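Local coordinates for DNA topoisomerase 2-associated protein PAT1 (Saccharomyces cerevisiae, PDB 5LMG) that activates mRNA decapping and represses translation, its C-terminal domain binding the decapping enzyme Dcp2 and the exonuclease Xrn1 in yeast, at residues L100-F113 and K156-I168. The protein carries 2 engineered substitutions. Sequence-based numbering, arbitrary orientation.
Sequences LSFDKGIKIMPRIF and KVDLFQMIILKII
Lys156 reaches over the N-terminal end of helix 103-113 and gives its ammonium group to the carbonyl O of Ser101, with NZ 2.8 Å from that oxygen. NZ stands well out of the carbonyl plane, tilted by 35°. The same nitrogen makes a weak hydrogen bond of 3.4 Å to Asp103 OD1, part of a salt bridge. One water completes the cluster: it accepts from Lys156 NZ and from the backbone N of Asp103 while donating to Asp103 OD2, and so ties both the carboxylate and the first turn of the helix to the lysine. Bends at the last two torsions of Lys156 bring NZ to this site. A methionine in its place would probably leave the Ser101 carbonyl and the Asp103 carboxylate without their charged mate and free the aspartate to turn.

Beyond this polar end the contact is apolar. Ile106 is a knob in a hole formed by Leu159, Phe160, Ile163 and Ile164. Its chi1 of -64° sets CG2 anti to the backbone N and turns it to Leu159 CD2 and Ile164 CD1, while CG1 carries Ile106 CD1 to the Phe160 ring edge, 3.8 Å from Phe160 CD2. Leu100 CD2 reaches that ring edge too, and Ile164 CG1 lies over the centre of one face. Farther along, Ile167 CD1 packs 3.5 Å from Pro110 N, at the kink in the helix, while its CG2 sits over a face of Phe113, 3.6 Å from the ring centroid, in a CH-pi contact. Helix 118-130 also borders Phe113. The axes of segments 103-113 and 156-168 approach to 8.9 Å at 21°, a near-parallel helix pair locked by one knob into hole, Ile106, joining helices 103-114 and 151-174 within the mostly helical Pat1 C-terminal domain.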
loop_
_atom_site.group_PDB
_atom_site.type_symbol
_atom_site.label_atom_id
_atom_site.label_comp_id
_atom_site.label_asym_id
_atom_site.label_seq_id
_atom_site.Cartn_x
_atom_site.Cartn_y
_atom_site.Cartn_z
ATOM N N LEU A 100 2.638 3.268 17.510
ATOM C CA LEU A 100 2.053 3.437 16.185
ATOM C C LEU A 100 0.559 3.047 16.137
ATOM O O LEU A 100 -0.091 3.295 15.128
ATOM C CB LEU A 100 2.879 2.654 15.145
ATOM C CG LEU A 100 3.920 3.430 14.319
ATOM C CD1 LEU A 100 5.000 4.022 15.187
ATOM C CD2 LEU A 100 4.591 2.516 13.308
ATOM N N SER A 101 0.020 2.443 17.224
ATOM C CA SER A 101 -1.407 2.103 17.374
ATOM C C SER A 101 -2.210 3.361 17.697
ATOM O O SER A 101 -3.426 3.334 17.571
ATOM C CB SER A 101 -1.624 1.117 18.518
ATOM O OG SER A 101 -1.145 -0.179 18.216
ATOM N N PHE A 102 -1.543 4.438 18.160
ATOM C CA PHE A 102 -2.188 5.694 18.552
ATOM C C PHE A 102 -1.930 6.804 17.538
ATOM O O PHE A 102 -0.809 6.913 17.027
ATOM C CB PHE A 102 -1.714 6.121 19.950
ATOM C CG PHE A 102 -2.064 5.135 21.042
ATOM C CD1 PHE A 102 -3.299 5.185 21.679
ATOM C CD2 PHE A 102 -1.164 4.141 21.420
ATOM C CE1 PHE A 102 -3.630 4.259 22.674
ATOM C CE2 PHE A 102 -1.499 3.210 22.412
ATOM C CZ PHE A 102 -2.727 3.279 23.034
ATOM N N ASP A 103 -2.960 7.634 17.252
ATOM C CA ASP A 103 -2.851 8.763 16.304
ATOM C C ASP A 103 -1.731 9.719 16.682
ATOM O O ASP A 103 -1.015 10.193 15.797
ATOM C CB ASP A 103 -4.166 9.538 16.182
ATOM C CG ASP A 103 -5.341 8.674 15.820
ATOM O OD1 ASP A 103 -5.287 8.010 14.754
ATOM O OD2 ASP A 103 -6.303 8.637 16.608
ATOM N N LYS A 104 -1.580 9.988 18.000
ATOM C CA LYS A 104 -0.524 10.840 18.552
ATOM C C LYS A 104 0.884 10.310 18.183
ATOM O O LYS A 104 1.727 11.094 17.751
ATOM C CB LYS A 104 -0.706 11.022 20.066
ATOM C CG LYS A 104 -0.418 12.440 20.505
ATOM C CD LYS A 104 -0.613 12.638 21.992
ATOM C CE LYS A 104 0.057 13.908 22.448
ATOM N NZ LYS A 104 -0.227 14.189 23.878
ATOM N N GLY A 105 1.088 8.992 18.279
ATOM C CA GLY A 105 2.333 8.336 17.874
ATOM C C GLY A 105 2.607 8.530 16.390
ATOM O O GLY A 105 3.691 8.970 16.009
ATOM N N ILE A 106 1.585 8.305 15.547
ATOM C CA ILE A 106 1.653 8.481 14.087
ATOM C C ILE A 106 1.967 9.943 13.689
ATOM O O ILE A 106 2.870 10.179 12.881
ATOM C CB ILE A 106 0.350 7.942 13.393
ATOM C CG1 ILE A 106 0.192 6.411 13.596
ATOM C CG2 ILE A 106 0.302 8.312 11.874
ATOM C CD1 ILE A 106 -1.226 5.880 13.323
ATOM N N LYS A 107 1.240 10.913 14.279
ATOM C CA LYS A 107 1.361 12.329 13.931
ATOM C C LYS A 107 2.745 12.963 14.234
ATOM O O LYS A 107 3.136 13.867 13.505
ATOM C CB LYS A 107 0.215 13.143 14.536
ATOM C CG LYS A 107 -1.055 13.024 13.681
ATOM C CD LYS A 107 -2.324 13.010 14.515
ATOM C CE LYS A 107 -3.099 14.290 14.361
ATOM N NZ LYS A 107 -4.286 14.333 15.256
ATOM N N ILE A 108 3.501 12.455 15.227
ATOM C CA ILE A 108 4.833 12.989 15.575
ATOM C C ILE A 108 5.970 12.439 14.663
ATOM O O ILE A 108 7.071 12.998 14.668
ATOM C CB ILE A 108 5.139 12.789 17.093
ATOM C CG1 ILE A 108 6.321 13.661 17.599
ATOM C CG2 ILE A 108 5.335 11.326 17.476
ATOM C CD1 ILE A 108 5.922 14.896 18.275
ATOM N N MET A 109 5.701 11.355 13.893
ATOM C CA MET A 109 6.679 10.676 13.033
ATOM C C MET A 109 7.437 11.597 12.048
ATOM O O MET A 109 8.662 11.478 12.030
ATOM C CB MET A 109 6.052 9.488 12.298
ATOM C CG MET A 109 6.974 8.284 12.214
ATOM S SD MET A 109 7.749 7.797 13.780
ATOM C CE MET A 109 6.365 7.329 14.701
ATOM N N PRO A 110 6.815 12.535 11.269
ATOM C CA PRO A 110 7.635 13.397 10.387
ATOM C C PRO A 110 8.616 14.292 11.154
ATOM O O PRO A 110 9.748 14.483 10.705
ATOM C CB PRO A 110 6.602 14.206 9.585
ATOM C CG PRO A 110 5.300 13.501 9.776
ATOM C CD PRO A 110 5.374 12.844 11.120
ATOM N N ARG A 111 8.197 14.783 12.336
ATOM C CA ARG A 111 8.998 15.628 13.219
ATOM C C ARG A 111 10.163 14.855 13.831
ATOM O O ARG A 111 11.265 15.401 13.933
ATOM C CB ARG A 111 8.120 16.274 14.289
ATOM C CG ARG A 111 7.132 17.273 13.696
ATOM C CD ARG A 111 5.923 17.448 14.591
ATOM N NE ARG A 111 6.256 18.176 15.817
ATOM C CZ ARG A 111 5.455 18.274 16.870
ATOM N NH1 ARG A 111 4.263 17.692 16.861
ATOM N NH2 ARG A 111 5.839 18.950 17.942
ATOM N N ILE A 112 9.932 13.569 14.188
ATOM C CA ILE A 112 10.966 12.649 14.680
ATOM C C ILE A 112 12.083 12.531 13.616
ATOM O O ILE A 112 13.271 12.665 13.941
ATOM C CB ILE A 112 10.353 11.256 15.044
ATOM C CG1 ILE A 112 9.531 11.326 16.352
ATOM C CG2 ILE A 112 11.449 10.164 15.127
ATOM C CD1 ILE A 112 8.771 10.033 16.702
ATOM N N PHE A 113 11.674 12.313 12.336
ATOM C CA PHE A 113 12.573 12.142 11.192
ATOM C C PHE A 113 13.429 13.366 10.901
ATOM O O PHE A 113 14.537 13.203 10.390
ATOM C CB PHE A 113 11.803 11.672 9.948
ATOM C CG PHE A 113 11.747 10.161 9.859
ATOM C CD1 PHE A 113 11.160 9.405 10.872
ATOM C CD2 PHE A 113 12.310 9.491 8.778
ATOM C CE1 PHE A 113 11.142 8.012 10.805
ATOM C CE2 PHE A 113 12.277 8.096 8.706
ATOM C CZ PHE A 113 11.702 7.366 9.721
ATOM N N LYS A 156 -8.188 6.047 11.007
ATOM C CA LYS A 156 -6.851 5.690 11.495
ATOM C C LYS A 156 -5.975 5.132 10.361
ATOM O O LYS A 156 -4.796 5.496 10.262
ATOM C CB LYS A 156 -6.931 4.691 12.646
ATOM C CG LYS A 156 -7.363 5.321 13.967
ATOM C CD LYS A 156 -7.423 4.317 15.122
ATOM C CE LYS A 156 -6.065 3.844 15.612
ATOM N NZ LYS A 156 -5.270 4.943 16.224
ATOM N N VAL A 157 -6.580 4.302 9.479
ATOM C CA VAL A 157 -5.922 3.685 8.321
ATOM C C VAL A 157 -5.489 4.785 7.339
ATOM O O VAL A 157 -4.328 4.795 6.931
ATOM C CB VAL A 157 -6.794 2.566 7.663
ATOM C CG1 VAL A 157 -6.165 2.048 6.361
ATOM C CG2 VAL A 157 -7.025 1.402 8.634
ATOM N N ASP A 158 -6.399 5.736 7.013
ATOM C CA ASP A 158 -6.121 6.866 6.115
ATOM C C ASP A 158 -4.987 7.766 6.674
ATOM O O ASP A 158 -4.145 8.229 5.897
ATOM C CB ASP A 158 -7.395 7.698 5.853
ATOM C CG ASP A 158 -8.581 6.946 5.255
ATOM O OD1 ASP A 158 -8.371 5.847 4.681
ATOM O OD2 ASP A 158 -9.713 7.466 5.336
ATOM N N LEU A 159 -4.962 7.980 8.017
ATOM C CA LEU A 159 -3.916 8.761 8.691
ATOM C C LEU A 159 -2.544 8.090 8.537
ATOM O O LEU A 159 -1.595 8.752 8.121
ATOM C CB LEU A 159 -4.230 9.013 10.185
ATOM C CG LEU A 159 -3.194 9.878 10.943
ATOM C CD1 LEU A 159 -3.312 11.353 10.567
ATOM C CD2 LEU A 159 -3.312 9.692 12.451
ATOM N N PHE A 160 -2.444 6.787 8.894
ATOM C CA PHE A 160 -1.223 5.996 8.779
ATOM C C PHE A 160 -0.720 6.020 7.336
ATOM O O PHE A 160 0.466 6.250 7.115
ATOM C CB PHE A 160 -1.467 4.551 9.235
ATOM C CG PHE A 160 -0.199 3.767 9.469
ATOM C CD1 PHE A 160 0.500 3.208 8.403
ATOM C CD2 PHE A 160 0.294 3.578 10.753
ATOM C CE1 PHE A 160 1.669 2.470 8.620
ATOM C CE2 PHE A 160 1.468 2.847 10.969
ATOM C CZ PHE A 160 2.144 2.299 9.899
ATOM N N GLN A 161 -1.636 5.859 6.364
ATOM C CA GLN A 161 -1.352 5.893 4.931
ATOM C C GLN A 161 -0.714 7.226 4.501
ATOM O O GLN A 161 0.341 7.219 3.865
ATOM C CB GLN A 161 -2.640 5.596 4.131
ATOM C CG GLN A 161 -2.556 5.785 2.601
ATOM C CD GLN A 161 -1.833 4.668 1.872
ATOM O OE1 GLN A 161 -1.953 3.482 2.205
ATOM N NE2 GLN A 161 -1.093 5.028 0.827
ATOM N N MET A 162 -1.344 8.353 4.874
ATOM C CA MET A 162 -0.932 9.711 4.534
ATOM C C MET A 162 0.433 10.108 5.138
ATOM O O MET A 162 1.265 10.679 4.433
ATOM C CB MET A 162 -2.037 10.702 4.952
ATOM C CG MET A 162 -1.774 12.128 4.547
ATOM S SD MET A 162 -2.871 13.298 5.378
ATOM C CE MET A 162 -2.115 13.395 6.981
ATOM N N ILE A 163 0.651 9.820 6.430
ATOM C CA ILE A 163 1.867 10.217 7.135
ATOM C C ILE A 163 3.018 9.216 6.966
ATOM O O ILE A 163 4.059 9.600 6.430
ATOM C CB ILE A 163 1.558 10.534 8.627
ATOM C CG1 ILE A 163 0.723 11.835 8.733
ATOM C CG2 ILE A 163 2.849 10.601 9.477
ATOM C CD1 ILE A 163 0.192 12.213 10.139
ATOM N N ILE A 164 2.843 7.962 7.444
ATOM C CA ILE A 164 3.878 6.930 7.453
ATOM C C ILE A 164 4.404 6.557 6.051
ATOM O O ILE A 164 5.628 6.536 5.854
ATOM C CB ILE A 164 3.437 5.674 8.260
ATOM C CG1 ILE A 164 2.855 6.045 9.668
ATOM C CG2 ILE A 164 4.544 4.617 8.353
ATOM C CD1 ILE A 164 3.766 6.864 10.683
ATOM N N LEU A 165 3.508 6.278 5.091
ATOM C CA LEU A 165 3.956 5.863 3.763
ATOM C C LEU A 165 4.703 6.959 3.000
ATOM O O LEU A 165 5.683 6.637 2.341
ATOM C CB LEU A 165 2.818 5.259 2.945
ATOM C CG LEU A 165 2.744 3.715 2.981
ATOM C CD1 LEU A 165 2.577 3.158 4.405
ATOM C CD2 LEU A 165 1.656 3.228 2.107
ATOM N N LYS A 166 4.313 8.242 3.165
ATOM C CA LYS A 166 4.982 9.408 2.571
ATOM C C LYS A 166 6.442 9.508 3.087
ATOM O O LYS A 166 7.343 9.822 2.314
ATOM C CB LYS A 166 4.199 10.692 2.923
ATOM C CG LYS A 166 4.509 11.914 2.057
ATOM C CD LYS A 166 4.024 13.211 2.718
ATOM C CE LYS A 166 2.523 13.407 2.685
ATOM N NZ LYS A 166 2.068 14.315 3.770
ATOM N N ILE A 167 6.661 9.220 4.386
ATOM C CA ILE A 167 7.976 9.210 5.040
ATOM C C ILE A 167 8.854 8.073 4.461
ATOM O O ILE A 167 10.014 8.305 4.140
ATOM C CB ILE A 167 7.815 9.090 6.588
ATOM C CG1 ILE A 167 7.260 10.385 7.209
ATOM C CG2 ILE A 167 9.122 8.666 7.275
ATOM C CD1 ILE A 167 6.698 10.199 8.631
ATOM N N ILE A 168 8.293 6.852 4.343
ATOM C CA ILE A 168 8.999 5.684 3.822
ATOM C C ILE A 168 9.457 5.946 2.380
ATOM O O ILE A 168 10.650 5.805 2.105
ATOM C CB ILE A 168 8.174 4.385 4.022
ATOM C CG1 ILE A 168 8.122 4.032 5.533
ATOM C CG2 ILE A 168 8.722 3.218 3.182
ATOM C CD1 ILE A 168 7.061 3.046 5.970
HETATM O O HOH W 1 -5.803 6.649 18.404
#